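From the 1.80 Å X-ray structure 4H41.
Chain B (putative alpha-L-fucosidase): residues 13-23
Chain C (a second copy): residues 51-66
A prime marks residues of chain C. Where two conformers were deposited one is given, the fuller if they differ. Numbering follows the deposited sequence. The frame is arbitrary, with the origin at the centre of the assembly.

Chain B 13-23: PKIKAGDLESK
Chain C, residues 51-66: WGEKEWDLDFQHMKRI

Residues 13–23 of chain B form an extended, irregular strand-free segment that runs antiparallel to the chain C helix 53–65, burying 797 Å² in all. CA atoms pair Pro13 with Gln61′ (6.0 Å), Ile15 with Leu58′ (5.5 Å), Leu20 with Lys54′ (5.1 Å) and Ser22 with Glu53′ (5.0 Å). Phi/psi is near -60/-40° along the helix; Gly18, at 95/-173°, adopts a conformation suited to glycine.

Leu58′ (t, p) points toward chain B and spreads its methyls between two apolar partners: CD1 lies 3.8 Å from Pro13 CB, CD2 3.7 Å from Ile15 CD1. Ile15 starts sideways, but chi1 t and chi2 106° bring its end inward, and its CG1 packs 3.6 Å from Lys54′ CE. Lys54′ is all-trans, so its aliphatic chain lines the segment. Leu20 (t, p) points toward the helix, with CD2 4.2 Å from Asp57′ CB.

At the helix start, Ser22 (chi1 m) places OG 3.1 Å from Glu53′ N, accepting a hydrogen bond from this free first-turn amide. Gly52′, at the N-cap position, packs its CA 3.5 Å from Ser22 OG. Asp57′ (t) accepts from Gln61′ (m, t), NE2 to OD2 2.9 Å. A water bridges Lys16 N (3.0 Å), Lys54′ O (2.7 Å) and Asp57′ OD2 (2.9 Å).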

# COMPACT_ATOMS: atom_id res chain seq x y z
N PRO B 13 14.40 19.17 13.41
CA PRO B 13 13.22 19.38 14.25
C PRO B 13 12.91 18.20 15.15
O PRO B 13 12.94 17.05 14.70
CB PRO B 13 12.13 19.58 13.22
CG PRO B 13 12.83 20.28 12.08
CD PRO B 13 14.30 19.98 12.18
N LYS B 14 12.53 18.51 16.42
CA LYS B 14 12.20 17.51 17.42
C LYS B 14 10.78 17.71 17.96
O LYS B 14 10.36 18.84 18.20
N ILE B 15 10.05 16.60 18.12
CA ILE B 15 8.69 16.57 18.66
C ILE B 15 8.68 17.29 20.04
O ILE B 15 9.59 17.08 20.85
CB ILE B 15 8.21 15.08 18.76
CG1 ILE B 15 6.67 14.98 18.89
CG2 ILE B 15 8.90 14.33 19.90
CD1 ILE B 15 5.94 14.50 17.65
N LYS B 16 7.70 18.17 20.27
CA LYS B 16 7.64 18.90 21.55
C LYS B 16 7.42 17.90 22.71
O LYS B 16 6.67 16.95 22.56
CB LYS B 16 6.51 19.95 21.53
N ALA B 17 8.10 18.09 23.85
CA ALA B 17 7.88 17.19 24.99
C ALA B 17 6.60 17.64 25.67
O ALA B 17 6.20 18.80 25.49
CB ALA B 17 9.05 17.24 25.97
N GLY B 18 5.94 16.74 26.38
CA GLY B 18 4.72 17.09 27.08
C GLY B 18 3.43 16.79 26.35
O GLY B 18 3.42 16.13 25.32
N ASP B 19 2.34 17.23 26.93
CA ASP B 19 1.01 17.08 26.35
C ASP B 19 0.77 18.28 25.45
O ASP B 19 0.93 19.43 25.87
CB ASP B 19 -0.08 16.96 27.41
CG ASP B 19 0.16 15.89 28.46
OD1 ASP B 19 1.05 15.04 28.24
OD2 ASP B 19 -0.55 15.88 29.49
N LEU B 20 0.56 17.99 24.17
CA LEU B 20 0.20 18.95 23.14
C LEU B 20 -0.86 18.22 22.37
O LEU B 20 -0.68 17.80 21.23
CB LEU B 20 1.41 19.39 22.30
CG LEU B 20 1.15 20.44 21.22
CD1 LEU B 20 0.38 21.64 21.77
CD2 LEU B 20 2.46 20.91 20.60
N GLU B 21 -1.96 17.99 23.09
CA GLU B 21 -3.10 17.25 22.56
C GLU B 21 -4.05 18.20 21.88
O GLU B 21 -4.18 19.37 22.28
CB GLU B 21 -3.83 16.48 23.67
CG GLU B 21 -2.95 15.50 24.42
CD GLU B 21 -3.65 14.52 25.35
OE1 GLU B 21 -4.90 14.50 25.38
OE2 GLU B 21 -2.94 13.75 26.04
N SER B 22 -4.72 17.71 20.85
CA SER B 22 -5.75 18.48 20.16
C SER B 22 -6.86 18.77 21.16
O SER B 22 -7.09 18.00 22.09
CB SER B 22 -6.33 17.69 18.98
OG SER B 22 -5.33 17.14 18.10
N LYS B 23 -7.54 19.87 20.97
CA LYS B 23 -8.65 20.23 21.84
C LYS B 23 -9.85 19.50 21.29
O LYS B 23 -10.23 19.79 20.17
CB LYS B 23 -8.82 21.76 21.82
CG LYS B 23 -9.79 22.34 22.87
CD LYS B 23 -11.26 22.24 22.47
CE LYS B 23 -12.15 23.37 22.95
NZ LYS B 23 -12.66 24.24 21.84
N TRP C 51 -2.75 11.92 12.98
CA TRP C 51 -1.94 12.87 13.72
C TRP C 51 -2.82 13.76 14.61
O TRP C 51 -3.94 14.06 14.27
CB TRP C 51 -1.16 13.75 12.76
CG TRP C 51 -0.00 13.06 12.08
CD1 TRP C 51 0.44 11.78 12.25
CD2 TRP C 51 0.85 13.65 11.10
NE1 TRP C 51 1.51 11.53 11.43
CE2 TRP C 51 1.81 12.69 10.74
CE3 TRP C 51 0.91 14.92 10.51
CZ2 TRP C 51 2.79 12.94 9.77
CZ3 TRP C 51 1.88 15.17 9.56
CH2 TRP C 51 2.81 14.20 9.20
N GLY C 52 -2.25 14.20 15.72
CA GLY C 52 -2.82 15.20 16.59
C GLY C 52 -2.03 16.48 16.46
O GLY C 52 -1.13 16.59 15.61
N GLU C 53 -2.32 17.46 17.33
CA GLU C 53 -1.64 18.74 17.26
C GLU C 53 -0.11 18.61 17.45
O GLU C 53 0.63 19.35 16.83
CB GLU C 53 -2.20 19.71 18.30
CG GLU C 53 -1.64 21.12 18.08
CD GLU C 53 -2.45 22.25 18.66
OE1 GLU C 53 -3.70 22.18 18.66
OE2 GLU C 53 -1.82 23.30 18.95
N LYS C 54 0.35 17.68 18.27
CA LYS C 54 1.79 17.51 18.49
C LYS C 54 2.52 17.13 17.19
O LYS C 54 3.57 17.70 16.87
CB LYS C 54 2.02 16.42 19.54
CG LYS C 54 3.45 16.22 19.97
CD LYS C 54 3.55 15.05 20.95
CE LYS C 54 4.69 15.19 21.90
NZ LYS C 54 5.00 13.93 22.62
N GLU C 55 1.95 16.18 16.47
CA GLU C 55 2.50 15.72 15.19
C GLU C 55 2.41 16.81 14.14
O GLU C 55 3.36 17.01 13.38
CB GLU C 55 1.75 14.49 14.71
CG GLU C 55 2.03 13.23 15.55
CD GLU C 55 1.33 13.18 16.89
OE1 GLU C 55 0.24 13.78 17.01
OE2 GLU C 55 1.84 12.48 17.80
N TRP C 56 1.30 17.56 14.11
CA TRP C 56 1.16 18.63 13.12
C TRP C 56 2.15 19.75 13.41
O TRP C 56 2.75 20.28 12.48
CB TRP C 56 -0.27 19.15 13.05
CG TRP C 56 -1.12 18.33 12.15
CD1 TRP C 56 -2.11 17.46 12.50
CD2 TRP C 56 -0.97 18.22 10.73
NE1 TRP C 56 -2.63 16.87 11.37
CE2 TRP C 56 -1.95 17.32 10.27
CE3 TRP C 56 -0.07 18.78 9.81
CZ2 TRP C 56 -2.04 16.95 8.93
CZ3 TRP C 56 -0.24 18.49 8.47
CH2 TRP C 56 -1.23 17.60 8.04
N ASP C 57 2.37 20.09 14.68
CA ASP C 57 3.38 21.10 15.03
C ASP C 57 4.78 20.67 14.52
O ASP C 57 5.49 21.48 13.92
CB ASP C 57 3.41 21.31 16.55
CG ASP C 57 4.57 22.20 16.97
OD1 ASP C 57 4.45 23.42 16.80
OD2 ASP C 57 5.64 21.66 17.33
N LEU C 58 5.14 19.41 14.71
CA LEU C 58 6.44 18.90 14.23
C LEU C 58 6.52 18.96 12.72
O LEU C 58 7.53 19.37 12.20
CB LEU C 58 6.67 17.45 14.70
CG LEU C 58 7.92 16.75 14.15
CD1 LEU C 58 9.19 17.52 14.50
CD2 LEU C 58 8.03 15.34 14.72
N ASP C 59 5.43 18.65 12.00
CA ASP C 59 5.48 18.71 10.55
C ASP C 59 5.67 20.12 10.03
O ASP C 59 6.36 20.33 9.05
CB ASP C 59 4.26 18.05 9.91
CG ASP C 59 4.68 17.03 8.87
OD1 ASP C 59 5.55 16.20 9.17
OD2 ASP C 59 4.11 17.06 7.76
N PHE C 60 5.05 21.11 10.68
CA PHE C 60 5.26 22.52 10.31
C PHE C 60 6.74 22.88 10.49
O PHE C 60 7.28 23.66 9.71
CB PHE C 60 4.35 23.45 11.13
CG PHE C 60 3.00 23.68 10.49
CD1 PHE C 60 2.09 22.65 10.32
CD2 PHE C 60 2.65 24.95 10.02
CE1 PHE C 60 0.86 22.87 9.69
CE2 PHE C 60 1.42 25.16 9.38
CZ PHE C 60 0.51 24.15 9.29
N GLN C 61 7.40 22.32 11.50
CA GLN C 61 8.83 22.55 11.69
C GLN C 61 9.63 21.95 10.51
O GLN C 61 10.55 22.57 10.02
CB GLN C 61 9.34 21.96 13.00
CG GLN C 61 8.75 22.59 14.24
CD GLN C 61 9.25 21.84 15.45
OE1 GLN C 61 10.45 21.63 15.61
NE2 GLN C 61 8.36 21.41 16.34
N HIS C 62 9.27 20.75 10.09
CA HIS C 62 9.93 20.09 8.94
C HIS C 62 9.71 20.92 7.68
O HIS C 62 10.60 21.02 6.84
CB HIS C 62 9.41 18.66 8.71
CG HIS C 62 9.74 17.65 9.78
ND1 HIS C 62 11.03 17.48 10.23
CD2 HIS C 62 8.97 16.66 10.29
CE1 HIS C 62 10.98 16.49 11.12
NE2 HIS C 62 9.76 15.95 11.17
N MSE C 63 8.51 21.50 7.51
CA MSE C 63 8.18 22.35 6.36
C MSE C 63 8.99 23.61 6.39
O MSE C 63 9.56 24.02 5.37
CB MSE C 63 6.68 22.72 6.37
CG MSE C 63 5.73 21.57 6.12
SE MSE C 63 3.93 22.27 6.49
CE MSE C 63 3.01 20.57 6.65
N LYS C 64 9.07 24.24 7.57
CA LYS C 64 9.80 25.51 7.71
C LYS C 64 11.28 25.35 7.36
O LYS C 64 11.85 26.23 6.70
CB LYS C 64 9.66 26.03 9.14
CG LYS C 64 10.19 27.45 9.37
CD LYS C 64 9.30 28.46 8.74
CE LYS C 64 9.71 29.89 9.00
NZ LYS C 64 8.77 30.77 8.30
N ARG C 65 11.88 24.24 7.75
CA ARG C 65 13.28 23.97 7.44
C ARG C 65 13.57 24.04 5.94
O ARG C 65 14.65 24.43 5.58
CB ARG C 65 13.65 22.58 7.97
CG ARG C 65 15.10 22.23 7.78
CD ARG C 65 15.38 20.89 8.37
NE ARG C 65 16.78 20.53 8.21
CZ ARG C 65 17.31 19.38 8.60
NH1 ARG C 65 16.54 18.44 9.14
NH2 ARG C 65 18.60 19.14 8.41
N ILE C 66 12.65 23.61 5.07
CA ILE C 66 12.91 23.65 3.62
C ILE C 66 12.35 24.90 2.93
O ILE C 66 12.43 24.99 1.70
CB ILE C 66 12.46 22.36 2.90
CG1 ILE C 66 10.95 22.12 2.98
CG2 ILE C 66 13.23 21.18 3.41
CD1 ILE C 66 10.43 21.10 1.92
O HOH W 1 5.64 18.86 18.25
O HOH W 2 -6.22 21.32 18.26